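Local coordinates for protein sucrose 6(F)-phosphate phosphorylase (Thermoanaerobacterium thermosaccharolyticum DSM 571, PDB 6S9V) that is a phosphorylase built on the TIM-barrel catalytic domain of the alpha-amylase family, at residues R190-S201 with W237-I247. Sequence-based numbering, arbitrary orientation.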
loop_
_atom_site.group_PDB
_atom_site.type_symbol
_atom_site.label_atom_id
_atom_site.label_comp_id
_atom_site.label_asym_id
_atom_site.label_seq_id
_atom_site.Cartn_x
_atom_site.Cartn_y
_atom_site.Cartn_z
ATOM N N ARG A 190 -5.537 13.488 -18.595
ATOM C CA ARG A 190 -5.129 14.432 -17.561
ATOM C C ARG A 190 -6.331 15.200 -17.035
ATOM O O ARG A 190 -6.431 15.444 -15.827
ATOM C CB ARG A 190 -4.047 15.365 -18.099
ATOM C CG ARG A 190 -2.796 14.575 -18.446
ATOM C CD ARG A 190 -1.552 15.403 -18.594
ATOM N NE ARG A 190 -0.396 14.507 -18.657
ATOM C CZ ARG A 190 0.861 14.861 -18.409
ATOM N NH1 ARG A 190 1.157 16.110 -18.068
ATOM N NH2 ARG A 190 1.826 13.953 -18.498
ATOM N N GLU A 191 -7.273 15.552 -17.919
ATOM C CA GLU A 191 -8.516 16.177 -17.480
ATOM C C GLU A 191 -9.304 15.238 -16.577
ATOM O O GLU A 191 -9.875 15.663 -15.564
ATOM C CB GLU A 191 -9.368 16.558 -18.695
ATOM C CG GLU A 191 -8.829 17.707 -19.530
ATOM C CD GLU A 191 -9.642 17.937 -20.797
ATOM O OE1 GLU A 191 -10.406 17.034 -21.196
ATOM O OE2 GLU A 191 -9.518 19.024 -21.397
ATOM N N PHE A 192 -9.365 13.958 -16.952
ATOM C CA PHE A 192 -10.049 12.948 -16.149
ATOM C C PHE A 192 -9.446 12.842 -14.756
ATOM O O PHE A 192 -10.167 12.863 -13.752
ATOM C CB PHE A 192 -9.980 11.608 -16.885
ATOM C CG PHE A 192 -10.493 10.438 -16.098
ATOM C CD1 PHE A 192 -11.855 10.251 -15.913
ATOM C CD2 PHE A 192 -9.617 9.509 -15.570
ATOM C CE1 PHE A 192 -12.328 9.165 -15.198
ATOM C CE2 PHE A 192 -10.088 8.417 -14.858
ATOM C CZ PHE A 192 -11.444 8.249 -14.677
ATOM N N LEU A 193 -8.117 12.748 -14.672
ATOM C CA LEU A 193 -7.467 12.637 -13.373
ATOM C C LEU A 193 -7.679 13.900 -12.547
ATOM O O LEU A 193 -7.897 13.824 -11.334
ATOM C CB LEU A 193 -5.976 12.348 -13.549
ATOM C CG LEU A 193 -5.613 11.050 -14.277
ATOM C CD1 LEU A 193 -4.107 10.926 -14.423
ATOM C CD2 LEU A 193 -6.178 9.831 -13.559
ATOM N N LEU A 194 -7.612 15.076 -13.189
ATOM C CA LEU A 194 -7.877 16.327 -12.484
ATOM C C LEU A 194 -9.279 16.348 -11.892
ATOM O O LEU A 194 -9.488 16.865 -10.787
ATOM C CB LEU A 194 -7.705 17.516 -13.427
ATOM C CG LEU A 194 -6.304 17.920 -13.858
ATOM C CD1 LEU A 194 -6.360 19.284 -14.537
ATOM C CD2 LEU A 194 -5.374 17.959 -12.672
ATOM N N GLU A 195 -10.263 15.825 -12.628
ATOM C CA GLU A 195 -11.626 15.786 -12.119
ATOM C C GLU A 195 -11.736 14.885 -10.896
ATOM O O GLU A 195 -12.538 15.160 -9.999
ATOM C CB GLU A 195 -12.583 15.308 -13.215
ATOM C CG GLU A 195 -14.037 15.208 -12.771
ATOM C CD GLU A 195 -14.587 16.520 -12.242
ATOM O OE1 GLU A 195 -14.139 17.591 -12.709
ATOM O OE2 GLU A 195 -15.450 16.480 -11.338
ATOM N N VAL A 196 -10.930 13.824 -10.829
ATOM C CA VAL A 196 -10.954 12.966 -9.649
ATOM C C VAL A 196 -10.365 13.697 -8.448
ATOM O O VAL A 196 -10.927 13.651 -7.350
ATOM C CB VAL A 196 -10.220 11.642 -9.921
ATOM C CG1 VAL A 196 -10.268 10.751 -8.675
ATOM C CG2 VAL A 196 -10.839 10.930 -11.111
ATOM N N PHE A 197 -9.235 14.394 -8.634
ATOM C CA PHE A 197 -8.684 15.221 -7.559
ATOM C C PHE A 197 -9.730 16.201 -7.033
ATOM O O PHE A 197 -9.868 16.393 -5.815
ATOM C CB PHE A 197 -7.448 15.988 -8.047
ATOM C CG PHE A 197 -6.198 15.147 -8.182
ATOM C CD1 PHE A 197 -5.916 14.123 -7.294
ATOM C CD2 PHE A 197 -5.291 15.408 -9.198
ATOM C CE1 PHE A 197 -4.757 13.360 -7.427
ATOM C CE2 PHE A 197 -4.135 14.654 -9.337
ATOM C CZ PHE A 197 -3.865 13.636 -8.448
ATOM N N LYS A 198 -10.460 16.852 -7.939
ATOM C CA LYS A 198 -11.491 17.798 -7.526
ATOM C C LYS A 198 -12.589 17.114 -6.724
ATOM O O LYS A 198 -13.036 17.633 -5.693
ATOM C CB LYS A 198 -12.071 18.473 -8.767
ATOM C CG LYS A 198 -13.111 19.525 -8.491
ATOM C CD LYS A 198 -13.353 20.372 -9.730
ATOM C CE LYS A 198 -14.275 21.540 -9.431
ATOM N NZ LYS A 198 -15.694 21.087 -9.386
ATOM N N THR A 199 -13.041 15.950 -7.188
ATOM C CA THR A 199 -14.055 15.188 -6.462
ATOM C C THR A 199 -13.549 14.778 -5.085
ATOM O O THR A 199 -14.228 14.991 -4.071
ATOM C CB THR A 199 -14.451 13.966 -7.288
ATOM O OG1 THR A 199 -15.024 14.406 -8.529
ATOM C CG2 THR A 199 -15.453 13.098 -6.532
ATOM N N PHE A 200 -12.347 14.194 -5.032
ATOM C CA PHE A 200 -11.757 13.796 -3.758
ATOM C C PHE A 200 -11.681 14.981 -2.804
ATOM O O PHE A 200 -12.090 14.891 -1.643
ATOM C CB PHE A 200 -10.352 13.221 -3.970
ATOM C CG PHE A 200 -10.319 11.802 -4.535
ATOM C CD1 PHE A 200 -11.467 11.182 -4.981
ATOM C CD2 PHE A 200 -9.120 11.098 -4.605
ATOM C CE1 PHE A 200 -11.424 9.902 -5.488
ATOM C CE2 PHE A 200 -9.075 9.796 -5.109
ATOM C CZ PHE A 200 -10.224 9.205 -5.547
ATOM N N SER A 201 -11.132 16.098 -3.280
ATOM C CA SER A 201 -10.976 17.273 -2.432
ATOM C C SER A 201 -12.322 17.774 -1.933
ATOM O O SER A 201 -12.431 18.277 -0.807
ATOM C CB SER A 201 -10.256 18.375 -3.211
ATOM O OG SER A 201 -10.153 19.551 -2.439
ATOM N N TRP A 237 3.944 16.681 -12.842
ATOM C CA TRP A 237 2.646 17.230 -13.208
ATOM C C TRP A 237 1.596 16.873 -12.171
ATOM O O TRP A 237 0.848 17.737 -11.697
ATOM C CB TRP A 237 2.221 16.723 -14.591
ATOM C CG TRP A 237 0.797 17.090 -14.896
ATOM C CD1 TRP A 237 0.350 18.267 -15.414
ATOM C CD2 TRP A 237 -0.363 16.278 -14.692
ATOM N NE1 TRP A 237 -1.016 18.242 -15.540
ATOM C CE2 TRP A 237 -1.477 17.030 -15.104
ATOM C CE3 TRP A 237 -0.568 14.986 -14.198
ATOM C CZ2 TRP A 237 -2.777 16.537 -15.034
ATOM C CZ3 TRP A 237 -1.854 14.498 -14.132
ATOM C CH2 TRP A 237 -2.943 15.269 -14.548
ATOM N N ALA A 238 1.522 15.590 -11.808
ATOM C CA ALA A 238 0.472 15.138 -10.909
ATOM C C ALA A 238 0.627 15.749 -9.523
ATOM O O ALA A 238 -0.371 16.091 -8.876
ATOM C CB ALA A 238 0.476 13.613 -10.837
ATOM N N LYS A 239 1.866 15.879 -9.042
ATOM C CA LYS A 239 2.085 16.431 -7.709
ATOM C C LYS A 239 1.590 17.873 -7.626
ATOM O O LYS A 239 0.931 18.257 -6.651
ATOM C CB LYS A 239 3.568 16.340 -7.348
ATOM C CG LYS A 239 3.886 16.827 -5.944
ATOM C CD LYS A 239 5.322 16.528 -5.556
ATOM C CE LYS A 239 5.561 16.828 -4.087
ATOM N NZ LYS A 239 6.971 17.216 -3.814
ATOM N N GLY A 240 1.891 18.682 -8.648
ATOM C CA GLY A 240 1.489 20.080 -8.631
ATOM C C GLY A 240 -0.012 20.267 -8.733
ATOM O O GLY A 240 -0.583 21.163 -8.103
ATOM N N GLN A 241 -0.668 19.459 -9.570
ATOM C CA GLN A 241 -2.119 19.530 -9.681
ATOM C C GLN A 241 -2.794 19.079 -8.393
ATOM O O GLN A 241 -3.759 19.702 -7.939
ATOM C CB GLN A 241 -2.599 18.674 -10.848
ATOM C CG GLN A 241 -2.119 19.143 -12.187
ATOM C CD GLN A 241 -2.687 20.491 -12.564
ATOM O OE1 GLN A 241 -3.835 20.804 -12.255
ATOM N NE2 GLN A 241 -1.882 21.299 -13.234
ATOM N N ALA A 242 -2.318 17.981 -7.803
ATOM C CA ALA A 242 -2.892 17.525 -6.540
ATOM C C ALA A 242 -2.750 18.594 -5.461
ATOM O O ALA A 242 -3.690 18.844 -4.697
ATOM C CB ALA A 242 -2.225 16.220 -6.102
ATOM N N ALA A 243 -1.595 19.260 -5.405
ATOM C CA ALA A 243 -1.398 20.305 -4.404
ATOM C C ALA A 243 -2.396 21.443 -4.583
ATOM O O ALA A 243 -2.793 22.077 -3.600
ATOM C CB ALA A 243 0.036 20.841 -4.471
ATOM N N SER A 244 -2.824 21.709 -5.821
ATOM C CA SER A 244 -3.807 22.761 -6.062
ATOM C C SER A 244 -5.123 22.485 -5.345
ATOM O O SER A 244 -5.868 23.422 -5.040
ATOM C CB SER A 244 -4.065 22.906 -7.562
ATOM O OG SER A 244 -2.927 23.426 -8.223
ATOM N N TYR A 245 -5.438 21.211 -5.098
ATOM C CA TYR A 245 -6.646 20.813 -4.385
ATOM C C TYR A 245 -6.375 20.408 -2.939
ATOM O O TYR A 245 -7.236 19.785 -2.314
ATOM C CB TYR A 245 -7.347 19.656 -5.111
ATOM C CG TYR A 245 -7.850 20.008 -6.495
ATOM C CD1 TYR A 245 -9.062 20.660 -6.668
ATOM C CD2 TYR A 245 -7.126 19.669 -7.623
ATOM C CE1 TYR A 245 -9.526 20.985 -7.926
ATOM C CE2 TYR A 245 -7.582 19.983 -8.885
ATOM C CZ TYR A 245 -8.781 20.639 -9.033
ATOM O OH TYR A 245 -9.234 20.958 -10.296
ATOM N N GLY A 246 -5.198 20.727 -2.404
ATOM C CA GLY A 246 -4.885 20.391 -1.028
ATOM C C GLY A 246 -4.534 18.946 -0.773
ATOM O O GLY A 246 -4.695 18.469 0.357
ATOM N N ILE A 247 -4.073 18.222 -1.787
ATOM C CA ILE A 247 -3.840 16.783 -1.683
ATOM C C ILE A 247 -2.345 16.495 -1.774
ATOM O O ILE A 247 -1.654 17.030 -2.650
ATOM C CB ILE A 247 -4.615 16.022 -2.774
ATOM C CG1 ILE A 247 -6.118 16.204 -2.565
ATOM C CG2 ILE A 247 -4.254 14.545 -2.751
ATOM C CD1 ILE A 247 -6.982 15.606 -3.666
#
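Phe197 lies at the buried centre of this contact: Ala242 CB stands over one face of its ring, 4.0 Å from the centroid, a CH-pi contact. Ile247 CD1 approaches the same ring obliquely at Phe197 CD1 and also reaches Phe200 CB. On the barrel side, Leu97, Val208 and Leu249 from three neighbouring strands close in on Phe197. The contact joins two consecutive outer helices of the TIM barrel, 187-202 and 230-244, with strand 207-210 between them in sequence; over these segments their axes lie 34° from parallel and approach to 9.7 Å.

At the Arg190 end, a guanidinium meets an indole. The Arg190 chain, extended from CG to NE, passes over the Trp237 indole: CD sits above the six-membered ring, and CZ lies 4.3 Å from the five-membered centroid, 19° off its normal, a cation-pi pair with NH1 3.3 Å from Trp237 CG. The planes remain 35° apart, so this is no flat stack; NE is held by Val184 O. Gln241 CG covers the opposite indole face, and Leu194 CD2 packs against Gln241 CB (3.4 Å).

On the solvent side, Tyr245 spreads one ring face over the backbone of Phe197 and Lys198, and Lys198 CB touches Tyr245 CE1 (3.7 Å) before its amine turns away. Ser201 OG, anti to its own N, donates to Tyr245 O at 2.9 Å, just where a Schellman motif with Gly246 as C-prime residue ends the second helix. With a single hydrogen bond crossing between the segments, adhesion probably rests mainly on apolar and aromatic surfaces, to which the cation-pi pair may add at one end.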